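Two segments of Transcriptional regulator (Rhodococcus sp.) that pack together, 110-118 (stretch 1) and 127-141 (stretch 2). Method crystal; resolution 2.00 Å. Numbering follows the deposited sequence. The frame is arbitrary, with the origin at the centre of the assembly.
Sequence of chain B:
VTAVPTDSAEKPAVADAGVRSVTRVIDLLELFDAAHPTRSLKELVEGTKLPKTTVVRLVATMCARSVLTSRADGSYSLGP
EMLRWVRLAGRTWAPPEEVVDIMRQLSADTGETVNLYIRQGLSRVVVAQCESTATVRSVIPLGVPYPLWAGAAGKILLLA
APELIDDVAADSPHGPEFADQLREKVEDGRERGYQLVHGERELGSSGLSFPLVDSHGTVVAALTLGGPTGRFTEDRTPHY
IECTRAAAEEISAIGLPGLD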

# COMPACT_ATOMS: atom_id res chain seq x y z
N THR B 110 -27.03 -8.19 19.79
CA THR B 110 -28.04 -7.86 18.76
C THR B 110 -28.55 -9.10 18.01
O THR B 110 -29.63 -9.08 17.44
CB THR B 110 -27.49 -6.88 17.70
OG1 THR B 110 -26.32 -7.46 17.12
CG2 THR B 110 -27.13 -5.50 18.29
N GLY B 111 -27.73 -10.16 17.95
CA GLY B 111 -28.09 -11.36 17.19
C GLY B 111 -27.72 -11.24 15.72
O GLY B 111 -28.06 -12.12 14.90
N GLU B 112 -27.00 -10.15 15.39
CA GLU B 112 -26.60 -9.86 14.02
C GLU B 112 -25.09 -9.90 13.82
O GLU B 112 -24.33 -9.72 14.79
CB GLU B 112 -27.13 -8.48 13.59
CG GLU B 112 -28.61 -8.26 13.77
CD GLU B 112 -29.50 -9.22 13.03
OE1 GLU B 112 -28.99 -9.98 12.20
OE2 GLU B 112 -30.74 -9.15 13.23
N THR B 113 -24.68 -10.18 12.58
CA THR B 113 -23.28 -10.14 12.18
C THR B 113 -22.80 -8.70 12.26
O THR B 113 -23.51 -7.80 11.80
CB THR B 113 -23.10 -10.67 10.76
OG1 THR B 113 -23.37 -12.09 10.79
CG2 THR B 113 -21.60 -10.42 10.27
N VAL B 114 -21.62 -8.49 12.86
CA VAL B 114 -21.03 -7.18 13.03
C VAL B 114 -19.86 -7.11 12.07
O VAL B 114 -18.94 -7.90 12.19
CB VAL B 114 -20.53 -6.99 14.45
CG1 VAL B 114 -19.84 -5.66 14.56
CG2 VAL B 114 -21.73 -7.04 15.43
N ASN B 115 -19.87 -6.14 11.15
CA ASN B 115 -18.80 -5.97 10.13
C ASN B 115 -18.07 -4.66 10.39
O ASN B 115 -18.72 -3.64 10.63
CB ASN B 115 -19.46 -5.85 8.74
CG ASN B 115 -20.05 -7.18 8.27
OD1 ASN B 115 -19.40 -8.22 8.38
ND2 ASN B 115 -21.29 -7.16 7.83
N LEU B 116 -16.74 -4.66 10.31
CA LEU B 116 -16.01 -3.40 10.41
C LEU B 116 -15.55 -3.12 9.00
O LEU B 116 -14.75 -3.89 8.45
CB LEU B 116 -14.78 -3.50 11.33
CG LEU B 116 -14.09 -2.18 11.74
CD1 LEU B 116 -13.32 -2.38 13.02
CD2 LEU B 116 -13.04 -1.79 10.73
N TYR B 117 -16.04 -2.04 8.41
CA TYR B 117 -15.70 -1.74 7.02
C TYR B 117 -14.79 -0.56 6.92
O TYR B 117 -14.91 0.35 7.74
CB TYR B 117 -16.95 -1.27 6.33
CG TYR B 117 -17.93 -2.27 5.84
CD1 TYR B 117 -17.77 -2.83 4.57
CD2 TYR B 117 -19.08 -2.60 6.59
CE1 TYR B 117 -18.72 -3.73 4.07
CE2 TYR B 117 -20.04 -3.47 6.08
CZ TYR B 117 -19.85 -4.01 4.81
OH TYR B 117 -20.75 -4.87 4.24
N ILE B 118 -13.90 -0.55 5.92
CA ILE B 118 -13.22 0.67 5.52
C ILE B 118 -13.47 0.95 4.04
O ILE B 118 -14.02 0.10 3.32
CB ILE B 118 -11.68 0.51 5.77
CG1 ILE B 118 -11.16 -0.73 5.02
CG2 ILE B 118 -11.40 0.39 7.27
CD1 ILE B 118 -9.61 -0.82 4.85
N VAL B 127 -13.02 -5.60 6.91
CA VAL B 127 -11.66 -5.94 7.34
C VAL B 127 -11.62 -6.64 8.69
O VAL B 127 -10.57 -7.14 9.12
CB VAL B 127 -10.77 -4.69 7.33
CG1 VAL B 127 -10.55 -4.20 5.85
CG2 VAL B 127 -11.30 -3.60 8.31
N ALA B 128 -12.74 -6.62 9.40
CA ALA B 128 -12.94 -7.53 10.52
C ALA B 128 -14.42 -7.80 10.71
O ALA B 128 -15.24 -6.96 10.33
CB ALA B 128 -12.33 -6.93 11.85
N GLN B 129 -14.76 -8.97 11.27
CA GLN B 129 -16.17 -9.42 11.30
C GLN B 129 -16.44 -10.32 12.49
O GLN B 129 -15.60 -11.16 12.81
CB GLN B 129 -16.41 -10.23 10.02
CG GLN B 129 -17.86 -10.71 9.79
CD GLN B 129 -18.02 -11.36 8.42
OE1 GLN B 129 -17.54 -12.47 8.21
NE2 GLN B 129 -18.66 -10.63 7.46
N CYS B 130 -17.59 -10.16 13.13
CA CYS B 130 -18.02 -11.11 14.15
C CYS B 130 -19.40 -11.61 13.75
O CYS B 130 -20.38 -10.85 13.81
CB CYS B 130 -18.10 -10.44 15.52
SG CYS B 130 -16.42 -10.06 16.15
N GLU B 131 -19.48 -12.86 13.31
CA GLU B 131 -20.76 -13.38 12.85
C GLU B 131 -21.62 -13.76 14.03
O GLU B 131 -21.13 -14.22 15.06
CB GLU B 131 -20.53 -14.60 12.01
CG GLU B 131 -20.01 -14.31 10.58
CD GLU B 131 -19.84 -15.62 9.84
OE1 GLU B 131 -20.86 -16.29 9.60
OE2 GLU B 131 -18.71 -16.01 9.55
N SER B 132 -22.93 -13.59 13.88
CA SER B 132 -23.84 -14.09 14.89
C SER B 132 -24.07 -15.61 14.68
O SER B 132 -23.56 -16.20 13.74
CB SER B 132 -25.16 -13.32 14.87
OG SER B 132 -26.07 -13.78 13.87
N THR B 133 -24.86 -16.23 15.56
CA THR B 133 -25.14 -17.66 15.44
C THR B 133 -26.47 -17.90 14.75
O THR B 133 -26.94 -19.05 14.68
CB THR B 133 -25.26 -18.32 16.84
OG1 THR B 133 -26.35 -17.69 17.51
CG2 THR B 133 -24.00 -18.10 17.67
N ALA B 134 -27.12 -16.85 14.26
CA ALA B 134 -28.46 -17.00 13.68
C ALA B 134 -28.28 -17.79 12.40
O ALA B 134 -27.25 -17.69 11.76
CB ALA B 134 -29.03 -15.63 13.37
N THR B 135 -29.23 -18.63 12.04
CA THR B 135 -29.06 -19.47 10.82
C THR B 135 -29.23 -18.66 9.52
O THR B 135 -28.66 -19.02 8.48
CB THR B 135 -30.02 -20.62 10.79
OG1 THR B 135 -31.35 -20.12 10.83
CG2 THR B 135 -29.80 -21.54 12.01
N VAL B 136 -30.02 -17.59 9.60
CA VAL B 136 -30.07 -16.58 8.52
C VAL B 136 -29.39 -15.28 8.97
O VAL B 136 -29.82 -14.62 9.94
CB VAL B 136 -31.53 -16.34 8.02
CG1 VAL B 136 -31.55 -15.33 6.90
CG2 VAL B 136 -32.14 -17.64 7.55
N ARG B 137 -28.30 -14.91 8.31
CA ARG B 137 -27.53 -13.78 8.79
C ARG B 137 -26.77 -13.20 7.64
O ARG B 137 -26.82 -13.76 6.51
CB ARG B 137 -26.60 -14.22 9.92
CG ARG B 137 -25.45 -15.18 9.52
CD ARG B 137 -24.67 -15.51 10.78
NE ARG B 137 -23.53 -16.42 10.55
CZ ARG B 137 -23.55 -17.72 10.79
NH1 ARG B 137 -24.65 -18.37 11.20
NH2 ARG B 137 -22.44 -18.41 10.57
N SER B 138 -26.11 -12.06 7.87
CA SER B 138 -25.18 -11.50 6.88
C SER B 138 -23.89 -12.28 6.95
O SER B 138 -23.34 -12.52 8.04
CB SER B 138 -24.80 -10.02 7.14
OG SER B 138 -23.48 -9.78 6.59
N VAL B 139 -23.41 -12.70 5.79
CA VAL B 139 -22.17 -13.48 5.74
C VAL B 139 -21.23 -12.92 4.65
O VAL B 139 -20.51 -13.70 3.98
CB VAL B 139 -22.48 -14.98 5.51
CG1 VAL B 139 -23.42 -15.18 4.32
CG2 VAL B 139 -21.22 -15.75 5.29
N ILE B 140 -21.20 -11.60 4.49
CA ILE B 140 -20.28 -10.91 3.54
C ILE B 140 -18.81 -11.32 3.70
O ILE B 140 -18.27 -11.24 4.81
CB ILE B 140 -20.37 -9.37 3.71
CG1 ILE B 140 -21.73 -8.86 3.28
CG2 ILE B 140 -19.44 -8.64 2.76
CD1 ILE B 140 -21.63 -8.23 1.88
N PRO B 141 -18.14 -11.73 2.60
CA PRO B 141 -16.74 -12.10 2.73
C PRO B 141 -15.77 -10.96 3.07
O PRO B 141 -15.96 -9.82 2.61
CB PRO B 141 -16.39 -12.68 1.36
CG PRO B 141 -17.38 -12.15 0.45
CD PRO B 141 -18.64 -11.93 1.23
O HOH W 1 -26.86 -10.92 10.57

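Residues 127-130 form a strand that runs antiparallel to the strand of stretch 1, with an angle of 169° between their directions. Beyond C130, stretch 2 leaves the sheet and continues as a loop that folds back over T113 and N115. Together the two stretches bury 708 Å² of surface.

V127 opens the contact. V127 N donates to L116 O at 2.9 Å. Its two methyls are both used: V127 CG2 lies 3.5 Å from L116 CD2, and V127 CG1 lies 3.6 Å from I118 CG1. A branched apolar side chain suits a place where it meets both L116 and I118.

A128 O accepts from L116 N at 2.7 Å, which pairs the two residues. Their side chains share one face of the sheet, with A128 CB 4.2 Å from L116 CB. The small methyl packs against L116 on this face.

Q129 lies on the other face, paired with N115. No backbone hydrogen bond joins this pair, but the side chains supply one: Q129 NE2 donates to N115 OD1 at 2.7 Å. Q129 NE2 also donates to I140 O at 2.7 Å. One amide thus ties the strand both to its neighbour and to the later loop. The Q129 CG also packs against T113 CG2 at 3.8 Å.

C130 and V114 make two backbone bonds. C130 N donates to V114 O at 2.8 Å, and V114 N donates to C130 O at 2.8 Å. V114 CB lies 4.4 Å from C130 CB, on the face shared with A128 and L116.

E131 points away overall. E131 OE1 receives R137 NH2 at 2.8 Å in a salt bridge, which ties R137 to E131 across the loop.

S132 points toward stretch 1. S132 OG donates to G111 O at 2.8 Å and accepts from A134 N at 3.3 Å. A short hydroxyl can do both here. S132 N makes a weak bond to T113 OG1 at 3.5 Å. G111 has positive phi, where a CB would jam against the preceding carbonyl, so glycine suits it.

A134 CB touches G111 O at 3.9 Å. A134 O receives R137 NH1 at 2.7 Å, while R137 CD lies 3.7 Å from T113 OG1.

S138 O accepts from T113 OG1 at 2.8 Å. This buried threonine hydroxyl is therefore both donor and acceptor. Water 1 accepts from S138 N at 3.0 Å and T113 N at 3.1 Å, and donates to E112 OE1 at 2.8 Å.

I140 ends the contact, with I140 CD1 4.2 Å from Y117 OH.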